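PDB 4NLC: ribosomal RNA processing protein 6 from Trypanosoma brucei brucei, which probably acts as an exosome-associated 3'-5' exoribonuclease in ribosomal RNA processing, represented here by its catalytic domain. Local coordinates for residues H191-K196 against L226-D231. The protein carries 1 engineered substitution. Residues are numbered along the deposited sequence; the frame is centred on the assembly and turned at random.
Sequences HFCQVK and LLYVYD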
loop_
_atom_site.group_PDB
_atom_site.type_symbol
_atom_site.label_atom_id
_atom_site.label_comp_id
_atom_site.label_asym_id
_atom_site.label_seq_id
_atom_site.Cartn_x
_atom_site.Cartn_y
_atom_site.Cartn_z
ATOM N N HIS A 191 -6.952 4.501 -23.189
ATOM C CA HIS A 191 -6.880 5.737 -23.983
ATOM C C HIS A 191 -5.676 5.765 -24.925
ATOM O O HIS A 191 -5.810 6.092 -26.103
ATOM C CB HIS A 191 -6.884 6.978 -23.068
ATOM C CG HIS A 191 -6.959 8.271 -23.806
ATOM N ND1 HIS A 191 -8.105 8.658 -24.451
ATOM C CD2 HIS A 191 -6.016 9.224 -23.980
ATOM C CE1 HIS A 191 -7.836 9.836 -24.996
ATOM N NE2 HIS A 191 -6.595 10.223 -24.730
ATOM N N PHE A 192 -4.509 5.407 -24.407
ATOM C CA PHE A 192 -3.276 5.454 -25.181
ATOM C C PHE A 192 -2.935 4.160 -25.930
ATOM O O PHE A 192 -2.405 4.227 -27.035
ATOM C CB PHE A 192 -2.116 5.886 -24.284
ATOM C CG PHE A 192 -2.244 7.307 -23.783
ATOM C CD1 PHE A 192 -2.173 8.386 -24.668
ATOM C CD2 PHE A 192 -2.375 7.573 -22.423
ATOM C CE1 PHE A 192 -2.253 9.697 -24.202
ATOM C CE2 PHE A 192 -2.466 8.889 -21.960
ATOM C CZ PHE A 192 -2.404 9.940 -22.853
ATOM N N CYS A 193 -3.209 3.004 -25.335
ATOM C CA CYS A 193 -2.837 1.729 -25.940
ATOM C C CYS A 193 -3.994 0.983 -26.571
ATOM O O CYS A 193 -3.742 0.031 -27.305
ATOM C CB CYS A 193 -2.113 0.848 -24.922
ATOM S SG CYS A 193 -0.876 1.710 -23.933
ATOM N N GLN A 194 -5.251 1.367 -26.254
ATOM C CA GLN A 194 -6.469 0.703 -26.733
ATOM C C GLN A 194 -6.538 -0.766 -26.250
ATOM O O GLN A 194 -6.997 -1.653 -26.985
ATOM C CB GLN A 194 -6.642 0.839 -28.262
ATOM C CG GLN A 194 -7.232 2.164 -28.713
ATOM C CD GLN A 194 -7.785 2.067 -30.118
ATOM O OE1 GLN A 194 -8.243 1.009 -30.573
ATOM N NE2 GLN A 194 -7.778 3.180 -30.836
ATOM N N VAL A 195 -6.061 -0.999 -25.010
ATOM C CA VAL A 195 -6.057 -2.286 -24.308
ATOM C C VAL A 195 -6.993 -2.150 -23.077
ATOM O O VAL A 195 -6.837 -1.215 -22.276
ATOM C CB VAL A 195 -4.614 -2.740 -23.878
ATOM C CG1 VAL A 195 -4.645 -3.970 -22.963
ATOM C CG2 VAL A 195 -3.715 -2.997 -25.084
ATOM N N LYS A 196 -7.932 -3.103 -22.918
ATOM C CA LYS A 196 -8.811 -3.119 -21.754
ATOM C C LYS A 196 -8.195 -3.988 -20.675
ATOM O O LYS A 196 -7.984 -5.182 -20.884
ATOM C CB LYS A 196 -10.241 -3.562 -22.102
ATOM C CG LYS A 196 -11.097 -2.397 -22.554
ATOM C CD LYS A 196 -12.261 -2.113 -21.606
ATOM C CE LYS A 196 -12.842 -0.745 -21.876
ATOM N NZ LYS A 196 -13.991 -0.425 -20.993
ATOM N N LEU A 226 3.004 1.204 -18.996
ATOM C CA LEU A 226 3.230 2.431 -18.266
ATOM C C LEU A 226 4.339 3.325 -18.830
ATOM O O LEU A 226 4.187 4.549 -18.795
ATOM C CB LEU A 226 3.437 2.153 -16.769
ATOM C CG LEU A 226 3.184 3.339 -15.798
ATOM C CD1 LEU A 226 1.849 4.052 -16.101
ATOM C CD2 LEU A 226 3.185 2.871 -14.345
ATOM N N LEU A 227 5.420 2.761 -19.375
ATOM C CA LEU A 227 6.456 3.638 -19.946
ATOM C C LEU A 227 6.017 4.297 -21.247
ATOM O O LEU A 227 6.409 5.424 -21.487
ATOM C CB LEU A 227 7.805 2.945 -20.097
ATOM C CG LEU A 227 8.486 2.520 -18.801
ATOM C CD1 LEU A 227 9.709 1.687 -19.106
ATOM C CD2 LEU A 227 8.803 3.710 -17.919
ATOM N N TYR A 228 5.170 3.631 -22.052
ATOM C CA TYR A 228 4.610 4.239 -23.280
ATOM C C TYR A 228 3.668 5.354 -22.880
ATOM O O TYR A 228 3.704 6.414 -23.488
ATOM C CB TYR A 228 3.867 3.222 -24.154
ATOM C CG TYR A 228 3.158 3.834 -25.356
ATOM C CD1 TYR A 228 3.876 4.273 -26.467
ATOM C CD2 TYR A 228 1.771 3.943 -25.392
ATOM C CE1 TYR A 228 3.233 4.809 -27.585
ATOM C CE2 TYR A 228 1.114 4.491 -26.501
ATOM C CZ TYR A 228 1.852 4.913 -27.598
ATOM O OH TYR A 228 1.217 5.428 -28.700
ATOM N N VAL A 229 2.815 5.105 -21.866
ATOM C CA VAL A 229 1.849 6.069 -21.308
ATOM C C VAL A 229 2.631 7.293 -20.833
ATOM O O VAL A 229 2.271 8.427 -21.153
ATOM C CB VAL A 229 0.984 5.408 -20.182
ATOM C CG1 VAL A 229 0.314 6.446 -19.282
ATOM C CG2 VAL A 229 -0.058 4.468 -20.787
ATOM N N TYR A 230 3.745 7.044 -20.128
ATOM C CA TYR A 230 4.662 8.069 -19.633
ATOM C C TYR A 230 5.150 8.980 -20.803
ATOM O O TYR A 230 5.048 10.198 -20.706
ATOM C CB TYR A 230 5.850 7.388 -18.902
ATOM C CG TYR A 230 7.009 8.305 -18.579
ATOM C CD1 TYR A 230 6.853 9.373 -17.693
ATOM C CD2 TYR A 230 8.282 8.054 -19.081
ATOM C CE1 TYR A 230 7.932 10.183 -17.334
ATOM C CE2 TYR A 230 9.374 8.855 -18.726
ATOM C CZ TYR A 230 9.190 9.923 -17.856
ATOM O OH TYR A 230 10.233 10.758 -17.541
ATOM N N ASP A 231 5.634 8.375 -21.907
ATOM C CA ASP A 231 6.101 9.078 -23.112
ATOM C C ASP A 231 4.972 9.955 -23.713
ATOM O O ASP A 231 5.182 11.135 -23.974
ATOM C CB ASP A 231 6.582 8.069 -24.170
ATOM C CG ASP A 231 7.851 7.303 -23.876
ATOM O OD1 ASP A 231 8.579 7.690 -22.944
ATOM O OD2 ASP A 231 8.142 6.344 -24.609
#
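Tyr228 holds CG anti to its backbone N (chi1 174°), which starts its ring toward Phe192, and Cys193 holds SG anti to its carbonyl carbon, which brings the sulfur to the same ring, where the end of helix 185-193 packs on the start of helix 226-238. The Tyr228 ring brings its CD2-CE2 side to the other helix: Phe192 O lies at the ring edge, near the ring plane, 3.6 Å from Tyr228 CE2, and Cys193 SG approaches to 3.8 Å from Tyr228 CD2. Cys193 SG is 5.0 Å from the centroid of the Tyr228 ring and 71° off its normal, an oblique sulfur-aromatic contact. Val229 CG2 touches both Phe192 CD2, at 4.2 Å, and Cys193 SG, at 4.3 Å. No hydrogen bond links the two segments; the phenol oxygen of Tyr228 bonds instead to Arg232 NH1, one turn further along its own helix. Phe192 also reaches Leu233 and Leu236, and His191 CD2 lies over the centre of the Phe192 ring, 3.7 Å above its plane. Helix 185-193 thus packs through apolar side chains on helix 226-238, whose Leu226 and Leu227 touch strands 92-100 and 145-148, a layered helix-on-sheet build characteristic of the RNase H-like 3'-5' exonuclease fold.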